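Local atomic coordinates of PelD (Pseudomonas aeruginosa, PDB entry 4EU0), a protein that is a membrane protein that binds the second messenger cyclic di-GMP, largely through a degenerate GGDEF domain, and is an effector in pellicle formation. Residues Y188-T193 with G241-L246; I162-F167 with V214-R219; Q1-S6 with L231-A236. All blocks are in the same frame, centred on the assembly; numbering follows the deposited sequence.

How the contacts relate
Contacts 1 and 2 pack helices against the four-stranded antiparallel sheet of the GGDEF domain, whereas contact 3 ties the N-terminal helix to a loop of that domain. Contact 1 is the buried one, an aromatic and leucine layer with cyclic di-GMP bound beyond it. Contact 2 lies partly at the surface, at the outermost strand 214-219, and adds ion pairs and a bridging water to its apolar centre. Contact 3, also partly buried, combines a leucine pair with an arginine-to-carbonyl bond. Contacts 1 and 3 both touch the ligand and meet each other where Leu231 packs on Tyr188 and Tyr242; contact 2 touches neither.

Contact 1: residues Y188-T193 with G241-L246; sequences YAFELT and GYLQRL. With C2E (9,9'-[(2R,3R,3aS,5S,7aR,9R,10R,10aS,12S,14aR)-3,5,10,12-tetrahydroxy-5,12-dioxidooctahydro-2H,7H-difuro[3,2-d:3',2'-j][1,3,7,9,2,8]tetraoxadiphosphacyclododecine-2,9-diyl]bis(2-amino-1,9-dihydro-6H-purin-6-one)), chain B.
Tyr242, on helix 236-253, is wedged between cyclic di-GMP and the rings of Tyr188 and Phe190 on strand 185-192. Its CB already meets one of the two guanines, 3.8 Å from C5 of C2E. CG is anti to the backbone N (chi1 167°), and the ring beyond it lies between base and strand. CD1 and CE1 run beside the base, CD1 coming within 3.3 Å of C2E O6. On the other edge CD2 lies 3.6 Å from Tyr188 CE2, and CE2 lies near Tyr188 CD2. These two side chains slide past each other in opposite directions, with their ring planes at 45°. At the tip, Tyr242 OH reaches Phe190 CE2 at 3.8 Å.

Phe190 also meets Leu246 tip to tip, CZ to CD2 at 3.5 Å, while Leu243 CD2 approaches Tyr188 CE1. The hydroxyl of Tyr188 is hydrogen-bonded to the carbonyl of Ser239, earlier on the same helix. Arg245, one turn from Gly241, grips the guanine that Tyr242 packs against: NE donates to C2E N7 at 2.9 Å and NH2 to C2E O6 at 2.7 Å. NH2 is also hydrogen-bonded to Ser208 O. Gly241 CA lies 3.5 Å from C2E O4' of the ribose. Apolar packing thus joins the helix to the sheet, while the paired arginine bonds read the Hoogsteen edge of that guanine.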
loop_
_atom_site.group_PDB
_atom_site.type_symbol
_atom_site.label_atom_id
_atom_site.label_comp_id
_atom_site.label_asym_id
_atom_site.label_seq_id
_atom_site.Cartn_x
_atom_site.Cartn_y
_atom_site.Cartn_z
ATOM N N TYR A 188 14.398 -4.562 0.357
ATOM C CA TYR A 188 15.620 -5.294 0.074
ATOM C C TYR A 188 16.124 -4.920 -1.304
ATOM O O TYR A 188 15.338 -4.774 -2.243
ATOM C CB TYR A 188 15.371 -6.799 0.094
ATOM C CG TYR A 188 15.334 -7.423 1.474
ATOM C CD1 TYR A 188 16.508 -7.719 2.149
ATOM C CD2 TYR A 188 14.118 -7.764 2.080
ATOM C CE1 TYR A 188 16.484 -8.312 3.422
ATOM C CE2 TYR A 188 14.080 -8.357 3.356
ATOM C CZ TYR A 188 15.267 -8.626 4.011
ATOM O OH TYR A 188 15.266 -9.215 5.250
ATOM N N ALA A 189 17.437 -4.790 -1.420
ATOM C CA ALA A 189 18.068 -4.653 -2.730
ATOM C C ALA A 189 19.019 -5.813 -2.896
ATOM O O ALA A 189 19.942 -5.972 -2.091
ATOM C CB ALA A 189 18.805 -3.343 -2.823
ATOM N N PHE A 190 18.799 -6.626 -3.926
ATOM C CA PHE A 190 19.709 -7.718 -4.235
ATOM C C PHE A 190 20.583 -7.300 -5.399
ATOM O O PHE A 190 20.103 -7.168 -6.526
ATOM C CB PHE A 190 18.938 -9.008 -4.549
ATOM C CG PHE A 190 18.062 -9.480 -3.424
ATOM C CD1 PHE A 190 18.579 -10.284 -2.418
ATOM C CD2 PHE A 190 16.711 -9.146 -3.380
ATOM C CE1 PHE A 190 17.780 -10.724 -1.358
ATOM C CE2 PHE A 190 15.891 -9.596 -2.333
ATOM C CZ PHE A 190 16.421 -10.383 -1.324
ATOM N N GLU A 191 21.860 -7.045 -5.119
ATOM C CA GLU A 191 22.798 -6.650 -6.153
ATOM C C GLU A 191 23.514 -7.894 -6.654
ATOM O O GLU A 191 24.112 -8.629 -5.875
ATOM C CB GLU A 191 23.801 -5.632 -5.610
ATOM C CG GLU A 191 24.782 -5.136 -6.665
ATOM C CD GLU A 191 25.917 -4.300 -6.094
ATOM O OE1 GLU A 191 26.069 -4.226 -4.854
ATOM O OE2 GLU A 191 26.669 -3.721 -6.907
ATOM N N LEU A 192 23.423 -8.139 -7.956
ATOM C CA LEU A 192 23.933 -9.379 -8.520
ATOM C C LEU A 192 25.273 -9.121 -9.193
ATOM O O LEU A 192 25.337 -8.606 -10.312
ATOM C CB LEU A 192 22.906 -10.001 -9.477
ATOM C CG LEU A 192 21.466 -10.041 -8.932
ATOM C CD1 LEU A 192 20.538 -10.761 -9.912
ATOM C CD2 LEU A 192 21.382 -10.682 -7.562
ATOM N N THR A 193 26.343 -9.486 -8.494
ATOM C CA THR A 193 27.694 -9.072 -8.863
ATOM C C THR A 193 28.424 -10.059 -9.764
ATOM O O THR A 193 29.499 -9.749 -10.281
ATOM C CB THR A 193 28.553 -8.795 -7.609
ATOM O OG1 THR A 193 28.785 -10.019 -6.901
ATOM C CG2 THR A 193 27.851 -7.810 -6.695
ATOM N N GLY A 241 12.018 -13.585 8.156
ATOM C CA GLY A 241 11.348 -14.791 7.652
ATOM C C GLY A 241 11.376 -14.916 6.135
ATOM O O GLY A 241 11.527 -16.018 5.591
ATOM N N TYR A 242 11.208 -13.789 5.452
ATOM C CA TYR A 242 11.304 -13.740 3.995
ATOM C C TYR A 242 12.666 -14.232 3.522
ATOM O O TYR A 242 12.743 -15.057 2.613
ATOM C CB TYR A 242 11.038 -12.313 3.514
ATOM C CG TYR A 242 11.402 -12.014 2.081
ATOM C CD1 TYR A 242 10.705 -12.588 1.025
ATOM C CD2 TYR A 242 12.421 -11.117 1.795
ATOM C CE1 TYR A 242 11.038 -12.286 -0.301
ATOM C CE2 TYR A 242 12.759 -10.796 0.515
ATOM C CZ TYR A 242 12.060 -11.369 -0.540
ATOM O OH TYR A 242 12.391 -11.056 -1.837
ATOM N N LEU A 243 13.735 -13.750 4.147
ATOM C CA LEU A 243 15.073 -14.166 3.716
ATOM C C LEU A 243 15.307 -15.648 3.989
ATOM O O LEU A 243 15.942 -16.327 3.179
ATOM C CB LEU A 243 16.177 -13.314 4.355
ATOM C CG LEU A 243 17.506 -13.296 3.571
ATOM C CD1 LEU A 243 17.373 -13.432 2.038
ATOM C CD2 LEU A 243 18.239 -12.035 3.906
ATOM N N GLN A 244 14.797 -16.143 5.120
ATOM C CA GLN A 244 14.930 -17.556 5.469
ATOM C C GLN A 244 14.234 -18.400 4.394
ATOM O O GLN A 244 14.753 -19.445 3.990
ATOM C CB GLN A 244 14.377 -17.852 6.875
ATOM C CG GLN A 244 14.693 -19.267 7.388
ATOM C CD GLN A 244 14.151 -19.553 8.782
ATOM O OE1 GLN A 244 13.046 -19.141 9.132
ATOM N NE2 GLN A 244 14.922 -20.291 9.574
ATOM N N ARG A 245 13.082 -17.927 3.917
ATOM C CA ARG A 245 12.345 -18.649 2.869
ATOM C C ARG A 245 13.106 -18.601 1.547
ATOM O O ARG A 245 13.152 -19.594 0.808
ATOM C CB ARG A 245 10.928 -18.098 2.699
ATOM C CG ARG A 245 10.099 -18.861 1.658
ATOM C CD ARG A 245 8.670 -18.343 1.530
ATOM N NE ARG A 245 8.558 -17.046 0.851
ATOM C CZ ARG A 245 8.513 -16.870 -0.472
ATOM N NH1 ARG A 245 8.625 -17.904 -1.305
ATOM N NH2 ARG A 245 8.366 -15.644 -0.971
ATOM N N LEU A 246 13.695 -17.441 1.252
ATOM C CA LEU A 246 14.522 -17.281 0.061
ATOM C C LEU A 246 15.723 -18.207 0.060
ATOM O O LEU A 246 16.052 -18.795 -0.964
ATOM C CB LEU A 246 15.022 -15.843 -0.064
ATOM C CG LEU A 246 14.546 -14.975 -1.214
ATOM C CD1 LEU A 246 13.076 -15.194 -1.599
ATOM C CD2 LEU A 246 14.853 -13.508 -0.939
HETATM P P1 C2E B . 6.717 -19.138 5.528
HETATM O O2P C2E B . 7.802 -19.967 6.182
HETATM O O1P C2E B . 6.593 -19.144 4.027
HETATM O "O5'" C2E B . 6.845 -17.623 6.015
HETATM C "C5'" C2E B . 7.032 -17.277 7.386
HETATM C "C4'" C2E B . 6.870 -15.776 7.596
HETATM O "O4'" C2E B . 7.966 -15.068 6.993
HETATM C "C3'" C2E B . 5.608 -15.167 6.995
HETATM O "O3'" C2E B . 4.464 -15.189 7.856
HETATM C "C2'" C2E B . 6.034 -13.744 6.739
HETATM O "O2'" C2E B . 5.998 -13.025 7.976
HETATM C "C1'" C2E B . 7.484 -13.899 6.333
HETATM N N9 C2E B . 7.601 -14.069 4.857
HETATM C C8 C2E B . 7.972 -15.187 4.210
HETATM N N7 C2E B . 7.983 -14.993 2.865
HETATM C C5 C2E B . 7.622 -13.713 2.662
HETATM C C6 C2E B . 7.418 -12.848 1.490
HETATM O O6 C2E B . 7.630 -13.337 0.250
HETATM N N1 C2E B . 7.026 -11.569 1.691
HETATM C C2 C2E B . 6.790 -11.056 2.929
HETATM N N2 C2E B . 6.391 -9.768 3.020
HETATM N N3 C2E B . 6.956 -11.803 4.056
HETATM C C4 C2E B . 7.359 -13.104 3.977
HETATM P P11 C2E B . 2.985 -15.198 7.216
HETATM O O21 C2E B . 1.964 -15.085 8.337
HETATM O O11 C2E B . 2.875 -14.249 6.040
HETATM O O5A C2E B . 2.882 -16.698 6.660
HETATM C C5A C2E B . 3.044 -17.811 7.539
HETATM C C4A C2E B . 3.024 -19.082 6.715
HETATM O O4A C2E B . 1.827 -19.157 5.939
HETATM C C3A C2E B . 4.131 -19.106 5.682
HETATM O O3A C2E B . 5.341 -19.615 6.202
HETATM C C2A C2E B . 3.587 -19.988 4.590
HETATM O O2A C2E B . 3.736 -21.371 4.943
HETATM C C1A C2E B . 2.121 -19.613 4.615
HETATM N N91 C2E B . 1.856 -18.543 3.615
HETATM C C81 C2E B . 1.620 -17.241 3.858
HETATM N N71 C2E B . 1.404 -16.553 2.707
HETATM C C51 C2E B . 1.505 -17.434 1.693
HETATM C C61 C2E B . 1.389 -17.394 0.215
HETATM O O61 C2E B . 1.115 -16.237 -0.441
HETATM N N11 C2E B . 1.568 -18.546 -0.471
HETATM C C21 C2E B . 1.844 -19.720 0.150
HETATM N N21 C2E B . 2.010 -20.837 -0.602
HETATM N N31 C2E B . 1.958 -19.826 1.500
HETATM C C41 C2E B . 1.802 -18.740 2.300
#

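Contact 2: residues I162-F167 with V214-R219; sequences IDAQRF and VQLRLR
Phe167 and Leu216 form the centre of this contact between helix 162-181 and edge strand 214-219. Leu216 CG sits over one face of the phenyl ring, 4.0 Å from the centroid of Phe167 and offset toward the rim, a CH-pi contact. The CD1 branch of Leu216 continues over Phe167 CD2, while its CD2 branch turns to the helix backbone and lies 3.7 Å from Ala164 CA. Val214 meets the other side of the phenyl rim: its CG2 touches Phe167 CD1 at 3.7 Å, and its carbonyl group lies at the ring edge. The other methyl of Val214, CG1, packs on the aliphatic part of Arg166, 3.5 Å from CD.

Polar groups flank this apolar patch. A water lies between the two backbones, 2.6 Å from Asp163 O and 3.0 Å from Gln215 O. Arg166 NH1 forms a salt bridge with Asp163 OD1 at 3.0 Å, on the anti lone pair and in the guanidinium plane. Asp163 OD2 faces Arg217 NH2 across the contact in a long salt bridge; it lies well out of that guanidinium plane, so the attraction is one of charge alone.

Leu228 and Leu230 of the neighbouring strand 225-231 also touch Phe167, and their backbones are hydrogen-bonded to Leu216 and Val214, which places those two residues. The two segments run at 128° to each other. Helix 162-181 thus packs on one face of the four-stranded antiparallel sheet at its outermost strand 214-219, the helix-on-sheet packing of the GGDEF alpha/beta fold.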
loop_
_atom_site.group_PDB
_atom_site.type_symbol
_atom_site.label_atom_id
_atom_site.label_comp_id
_atom_site.label_asym_id
_atom_site.label_seq_id
_atom_site.Cartn_x
_atom_site.Cartn_y
_atom_site.Cartn_z
ATOM N N ILE A 162 4.120 -0.585 -15.978
ATOM C CA ILE A 162 3.207 -0.902 -14.872
ATOM C C ILE A 162 3.957 -1.291 -13.584
ATOM O O ILE A 162 3.629 -0.806 -12.508
ATOM C CB ILE A 162 2.138 -1.972 -15.263
ATOM C CG1 ILE A 162 1.244 -2.323 -14.057
ATOM C CG2 ILE A 162 2.793 -3.221 -15.882
ATOM C CD1 ILE A 162 -0.082 -2.999 -14.430
ATOM N N ASP A 163 4.983 -2.129 -13.704
ATOM C CA ASP A 163 5.731 -2.552 -12.517
ATOM C C ASP A 163 6.407 -1.370 -11.821
ATOM O O ASP A 163 6.437 -1.313 -10.594
ATOM C CB ASP A 163 6.745 -3.657 -12.848
ATOM C CG ASP A 163 6.088 -4.903 -13.413
ATOM O OD1 ASP A 163 4.987 -5.273 -12.944
ATOM O OD2 ASP A 163 6.664 -5.507 -14.348
ATOM N N ALA A 164 6.913 -0.416 -12.605
ATOM C CA ALA A 164 7.522 0.789 -12.042
ATOM C C ALA A 164 6.482 1.689 -11.357
ATOM O O ALA A 164 6.731 2.211 -10.281
ATOM C CB ALA A 164 8.309 1.562 -13.105
ATOM N N GLN A 165 5.316 1.853 -11.975
ATOM C CA GLN A 165 4.253 2.647 -11.363
ATOM C C GLN A 165 3.773 2.033 -10.052
ATOM O O GLN A 165 3.589 2.732 -9.051
ATOM C CB GLN A 165 3.071 2.799 -12.319
ATOM C CG GLN A 165 3.398 3.441 -13.630
ATOM C CD GLN A 165 2.141 3.721 -14.404
ATOM O OE1 GLN A 165 1.149 4.176 -13.832
ATOM N NE2 GLN A 165 2.159 3.438 -15.700
ATOM N N ARG A 166 3.572 0.716 -10.062
ATOM C CA ARG A 166 3.096 0.004 -8.888
ATOM C C ARG A 166 4.115 0.110 -7.751
ATOM O O ARG A 166 3.747 0.368 -6.606
ATOM C CB ARG A 166 2.845 -1.464 -9.215
ATOM C CG ARG A 166 2.136 -2.230 -8.098
ATOM C CD ARG A 166 2.118 -3.725 -8.365
ATOM N NE ARG A 166 1.182 -4.109 -9.422
ATOM C CZ ARG A 166 1.540 -4.506 -10.641
ATOM N NH1 ARG A 166 2.821 -4.564 -10.985
ATOM N NH2 ARG A 166 0.610 -4.846 -11.520
ATOM N N PHE A 167 5.384 -0.097 -8.088
ATOM C CA PHE A 167 6.443 -0.064 -7.091
ATOM C C PHE A 167 6.456 1.314 -6.432
ATOM O O PHE A 167 6.484 1.404 -5.213
ATOM C CB PHE A 167 7.807 -0.379 -7.707
ATOM C CG PHE A 167 8.894 -0.509 -6.687
ATOM C CD1 PHE A 167 9.138 -1.735 -6.079
ATOM C CD2 PHE A 167 9.650 0.601 -6.317
ATOM C CE1 PHE A 167 10.136 -1.853 -5.112
ATOM C CE2 PHE A 167 10.641 0.489 -5.348
ATOM C CZ PHE A 167 10.883 -0.742 -4.762
ATOM N N VAL A 214 6.228 -6.002 -3.929
ATOM C CA VAL A 214 6.457 -5.541 -5.289
ATOM C C VAL A 214 7.947 -5.430 -5.563
ATOM O O VAL A 214 8.750 -5.158 -4.647
ATOM C CB VAL A 214 5.741 -4.191 -5.608
ATOM C CG1 VAL A 214 4.221 -4.394 -5.675
ATOM C CG2 VAL A 214 6.085 -3.110 -4.582
ATOM N N GLN A 215 8.305 -5.661 -6.822
ATOM C CA GLN A 215 9.700 -5.691 -7.228
ATOM C C GLN A 215 9.991 -4.757 -8.381
ATOM O O GLN A 215 9.119 -4.482 -9.210
ATOM C CB GLN A 215 10.092 -7.109 -7.657
ATOM C CG GLN A 215 9.806 -8.175 -6.629
ATOM C CD GLN A 215 10.244 -9.533 -7.121
ATOM O OE1 GLN A 215 10.400 -9.734 -8.326
ATOM N NE2 GLN A 215 10.460 -10.461 -6.198
ATOM N N LEU A 216 11.244 -4.316 -8.445
ATOM C CA LEU A 216 11.769 -3.544 -9.561
ATOM C C LEU A 216 13.063 -4.173 -10.057
ATOM O O LEU A 216 13.983 -4.425 -9.273
ATOM C CB LEU A 216 12.061 -2.099 -9.145
ATOM C CG LEU A 216 11.146 -0.930 -9.482
ATOM C CD1 LEU A 216 11.950 0.372 -9.486
ATOM C CD2 LEU A 216 10.442 -1.126 -10.820
ATOM N N ARG A 217 13.126 -4.417 -11.362
ATOM C CA ARG A 217 14.314 -4.977 -12.001
ATOM C C ARG A 217 15.085 -3.833 -12.643
ATOM O O ARG A 217 14.581 -3.174 -13.566
ATOM C CB ARG A 217 13.915 -6.016 -13.057
ATOM C CG ARG A 217 12.932 -7.073 -12.547
ATOM C CD ARG A 217 12.142 -7.756 -13.673
ATOM N NE ARG A 217 11.370 -6.808 -14.484
ATOM C CZ ARG A 217 10.455 -7.151 -15.389
ATOM N NH1 ARG A 217 10.159 -8.429 -15.599
ATOM N NH2 ARG A 217 9.822 -6.209 -16.079
ATOM N N LEU A 218 16.295 -3.587 -12.145
ATOM C CA LEU A 218 17.079 -2.429 -12.568
ATOM C C LEU A 218 18.518 -2.806 -12.870
ATOM O O LEU A 218 18.976 -3.891 -12.517
ATOM C CB LEU A 218 17.065 -1.354 -11.468
ATOM C CG LEU A 218 15.713 -0.781 -11.025
ATOM C CD1 LEU A 218 15.894 0.086 -9.804
ATOM C CD2 LEU A 218 15.051 -0.003 -12.148
ATOM N N ARG A 219 19.220 -1.900 -13.547
ATOM C CA ARG A 219 20.666 -1.984 -13.689
ATOM C C ARG A 219 21.264 -0.770 -12.994
ATOM O O ARG A 219 20.844 0.350 -13.252
ATOM C CB ARG A 219 21.066 -1.998 -15.169
ATOM C CG ARG A 219 20.647 -3.261 -15.913
ATOM C CD ARG A 219 21.662 -4.381 -15.698
ATOM N NE ARG A 219 21.345 -5.581 -16.474
ATOM C CZ ARG A 219 22.226 -6.527 -16.782
ATOM N NH1 ARG A 219 23.494 -6.413 -16.399
ATOM N NH2 ARG A 219 21.842 -7.587 -17.486
HETATM O O HOH W 1 6.309 -3.495 -9.158
#

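Contact 3: residues Q1-S6 with L231-A236. With C2E (9,9'-[(2R,3R,3aS,5S,7aR,9R,10R,10aS,12S,14aR)-3,5,10,12-tetrahydroxy-5,12-dioxidooctahydro-2H,7H-difuro[3,2-d:3',2'-j][1,3,7,9,2,8]tetraoxadiphosphacyclododecine-2,9-diyl]bis(2-amino-1,9-dihydro-6H-purin-6-one)), chain B.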
loop_
_atom_site.group_PDB
_atom_site.type_symbol
_atom_site.label_atom_id
_atom_site.label_comp_id
_atom_site.label_asym_id
_atom_site.label_seq_id
_atom_site.Cartn_x
_atom_site.Cartn_y
_atom_site.Cartn_z
ATOM N N GLN A 1 -0.883 -11.278 7.862
ATOM C CA GLN A 1 -1.734 -10.372 8.679
ATOM C C GLN A 1 -3.116 -10.242 8.052
ATOM O O GLN A 1 -3.270 -10.369 6.832
ATOM C CB GLN A 1 -1.075 -9.002 8.832
ATOM C CG GLN A 1 -1.661 -8.154 9.946
ATOM C CD GLN A 1 -0.991 -6.798 10.098
ATOM O OE1 GLN A 1 0.043 -6.516 9.484
ATOM N NE2 GLN A 1 -1.584 -5.946 10.925
ATOM N N SER A 2 -4.120 -10.003 8.895
ATOM C CA SER A 2 -5.499 -9.864 8.425
ATOM C C SER A 2 -5.672 -8.683 7.469
ATOM O O SER A 2 -6.380 -8.803 6.467
ATOM C CB SER A 2 -6.510 -9.819 9.587
ATOM O OG SER A 2 -5.887 -9.526 10.829
ATOM N N LEU A 3 -5.006 -7.566 7.765
ATOM C CA LEU A 3 -5.022 -6.400 6.880
ATOM C C LEU A 3 -4.471 -6.742 5.499
ATOM O O LEU A 3 -5.108 -6.442 4.488
ATOM C CB LEU A 3 -4.246 -5.217 7.481
ATOM C CG LEU A 3 -4.158 -3.966 6.595
ATOM C CD1 LEU A 3 -5.524 -3.315 6.384
ATOM C CD2 LEU A 3 -3.156 -2.959 7.148
ATOM N N ARG A 4 -3.296 -7.369 5.463
ATOM C CA ARG A 4 -2.675 -7.744 4.194
ATOM C C ARG A 4 -3.615 -8.653 3.403
ATOM O O ARG A 4 -3.848 -8.423 2.223
ATOM C CB ARG A 4 -1.329 -8.443 4.411
ATOM C CG ARG A 4 -0.253 -7.601 5.078
ATOM C CD ARG A 4 1.126 -8.204 4.833
ATOM N NE ARG A 4 1.280 -9.540 5.415
ATOM C CZ ARG A 4 1.681 -9.800 6.658
ATOM N NH1 ARG A 4 1.974 -8.822 7.504
ATOM N NH2 ARG A 4 1.786 -11.060 7.065
ATOM N N SER A 5 -4.166 -9.670 4.060
ATOM C CA SER A 5 -5.088 -10.588 3.380
ATOM C C SER A 5 -6.352 -9.877 2.896
ATOM O O SER A 5 -6.828 -10.144 1.803
ATOM C CB SER A 5 -5.429 -11.794 4.261
ATOM O OG SER A 5 -4.335 -12.687 4.300
ATOM N N SER A 6 -6.879 -8.950 3.697
ATOM C CA SER A 6 -8.023 -8.134 3.267
ATOM C C SER A 6 -7.736 -7.335 2.001
ATOM O O SER A 6 -8.552 -7.290 1.086
ATOM C CB SER A 6 -8.445 -7.174 4.375
ATOM O OG SER A 6 -9.160 -7.870 5.373
ATOM N N LEU A 231 8.579 -4.996 0.852
ATOM C CA LEU A 231 7.701 -5.823 1.651
ATOM C C LEU A 231 6.799 -4.929 2.501
ATOM O O LEU A 231 7.161 -4.578 3.630
ATOM C CB LEU A 231 8.536 -6.714 2.586
ATOM C CG LEU A 231 9.443 -7.789 1.966
ATOM C CD1 LEU A 231 10.633 -7.187 1.214
ATOM C CD2 LEU A 231 9.928 -8.675 3.116
ATOM N N PRO A 232 5.620 -4.551 1.966
ATOM C CA PRO A 232 4.734 -3.663 2.729
ATOM C C PRO A 232 4.126 -4.358 3.936
ATOM O O PRO A 232 3.977 -5.583 3.940
ATOM C CB PRO A 232 3.622 -3.329 1.719
ATOM C CG PRO A 232 4.221 -3.629 0.364
ATOM C CD PRO A 232 5.059 -4.850 0.641
ATOM N N LEU A 233 3.779 -3.570 4.952
ATOM C CA LEU A 233 3.047 -4.070 6.112
ATOM C C LEU A 233 3.669 -5.351 6.678
ATOM O O LEU A 233 2.976 -6.303 6.967
ATOM C CB LEU A 233 1.572 -4.303 5.753
ATOM C CG LEU A 233 0.834 -3.085 5.198
ATOM C CD1 LEU A 233 -0.529 -3.473 4.658
ATOM C CD2 LEU A 233 0.688 -2.025 6.276
ATOM N N THR A 234 4.989 -5.336 6.835
ATOM C CA THR A 234 5.742 -6.508 7.242
ATOM C C THR A 234 6.692 -6.143 8.372
ATOM O O THR A 234 7.500 -5.226 8.225
ATOM C CB THR A 234 6.516 -7.066 6.039
ATOM O OG1 THR A 234 5.571 -7.543 5.078
ATOM C CG2 THR A 234 7.443 -8.218 6.452
ATOM N N SER A 235 6.571 -6.869 9.490
ATOM C CA SER A 235 7.399 -6.661 10.686
ATOM C C SER A 235 8.841 -7.064 10.443
ATOM O O SER A 235 9.142 -7.707 9.441
ATOM C CB SER A 235 6.852 -7.468 11.869
ATOM O OG SER A 235 7.018 -8.867 11.691
ATOM N N ALA A 236 9.723 -6.706 11.373
ATOM C CA ALA A 236 11.114 -7.148 11.312
ATOM C C ALA A 236 11.215 -8.676 11.332
ATOM O O ALA A 236 12.022 -9.254 10.599
ATOM C CB ALA A 236 11.930 -6.534 12.434
HETATM P P1 C2E B . 6.717 -19.138 5.528
HETATM O O2P C2E B . 7.802 -19.967 6.182
HETATM O O1P C2E B . 6.593 -19.144 4.027
HETATM O "O5'" C2E B . 6.845 -17.623 6.015
HETATM C "C5'" C2E B . 7.032 -17.277 7.386
HETATM C "C4'" C2E B . 6.870 -15.776 7.596
HETATM O "O4'" C2E B . 7.966 -15.068 6.993
HETATM C "C3'" C2E B . 5.608 -15.167 6.995
HETATM O "O3'" C2E B . 4.464 -15.189 7.856
HETATM C "C2'" C2E B . 6.034 -13.744 6.739
HETATM O "O2'" C2E B . 5.998 -13.025 7.976
HETATM C "C1'" C2E B . 7.484 -13.899 6.333
HETATM N N9 C2E B . 7.601 -14.069 4.857
HETATM C C8 C2E B . 7.972 -15.187 4.210
HETATM N N7 C2E B . 7.983 -14.993 2.865
HETATM C C5 C2E B . 7.622 -13.713 2.662
HETATM C C6 C2E B . 7.418 -12.848 1.490
HETATM O O6 C2E B . 7.630 -13.337 0.250
HETATM N N1 C2E B . 7.026 -11.569 1.691
HETATM C C2 C2E B . 6.790 -11.056 2.929
HETATM N N2 C2E B . 6.391 -9.768 3.020
HETATM N N3 C2E B . 6.956 -11.803 4.056
HETATM C C4 C2E B . 7.359 -13.104 3.977
HETATM P P11 C2E B . 2.985 -15.198 7.216
HETATM O O21 C2E B . 1.964 -15.085 8.337
HETATM O O11 C2E B . 2.875 -14.249 6.040
HETATM O O5A C2E B . 2.882 -16.698 6.660
HETATM C C5A C2E B . 3.044 -17.811 7.539
HETATM C C4A C2E B . 3.024 -19.082 6.715
HETATM O O4A C2E B . 1.827 -19.157 5.939
HETATM C C3A C2E B . 4.131 -19.106 5.682
HETATM O O3A C2E B . 5.341 -19.615 6.202
HETATM C C2A C2E B . 3.587 -19.988 4.590
HETATM O O2A C2E B . 3.736 -21.371 4.943
HETATM C C1A C2E B . 2.121 -19.613 4.615
HETATM N N91 C2E B . 1.856 -18.543 3.615
HETATM C C81 C2E B . 1.620 -17.241 3.858
HETATM N N71 C2E B . 1.404 -16.553 2.707
HETATM C C51 C2E B . 1.505 -17.434 1.693
HETATM C C61 C2E B . 1.389 -17.394 0.215
HETATM O O61 C2E B . 1.115 -16.237 -0.441
HETATM N N11 C2E B . 1.568 -18.546 -0.471
HETATM C C21 C2E B . 1.844 -19.720 0.150
HETATM N N21 C2E B . 2.010 -20.837 -0.602
HETATM N N31 C2E B . 1.958 -19.826 1.500
HETATM C C41 C2E B . 1.802 -18.740 2.300
#
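Arg4 of the N-terminal helix and Leu233 of the loop following strand 225-231 supply the hydrogen bond of this contact. Arg4 NH1 donates to Leu233 O at 2.8 Å, approaching nearly along the C=O axis (166°), although the bond is bent at the hydrogen (140°) and the oxygen is tilted from the guanidinium plane. Gln1 CB lies over one face of that guanidinium. Within the loop, Thr234 OG1 donates to Pro232 O at 2.8 Å from above the carbonyl plane. The same OG1 accepts a bond from C2E N2 at 3.1 Å, so the loop's internal bond positions the hydroxyl that receives the guanine amino group.

The apolar contacts across the two segments are made by Leu3, Leu233 and the aliphatic part of Arg4. Leu3 CD2 meets Leu233 CD1 at 3.7 Å, the two side chains crossing at about a right angle. Arg4 CG lies 3.8 Å from Leu233 CB.

The charged end of Arg4 also faces a phosphate: NH2 is 3.5 Å from C2E O11, consistent with a longer-range attraction. Leu231 CD2 packs beside C2E N2.

Around these segments, helix 133-150 packs on both leucines through Ile141, Leu142 and His145, and helix 162-181 borders Pro232 and Leu233. Ser235, the N-cap of helix 236-253, bonds Gly238 N; the loop thus runs from strand 225-231 into that helix, beside the N-terminal helix 2-16.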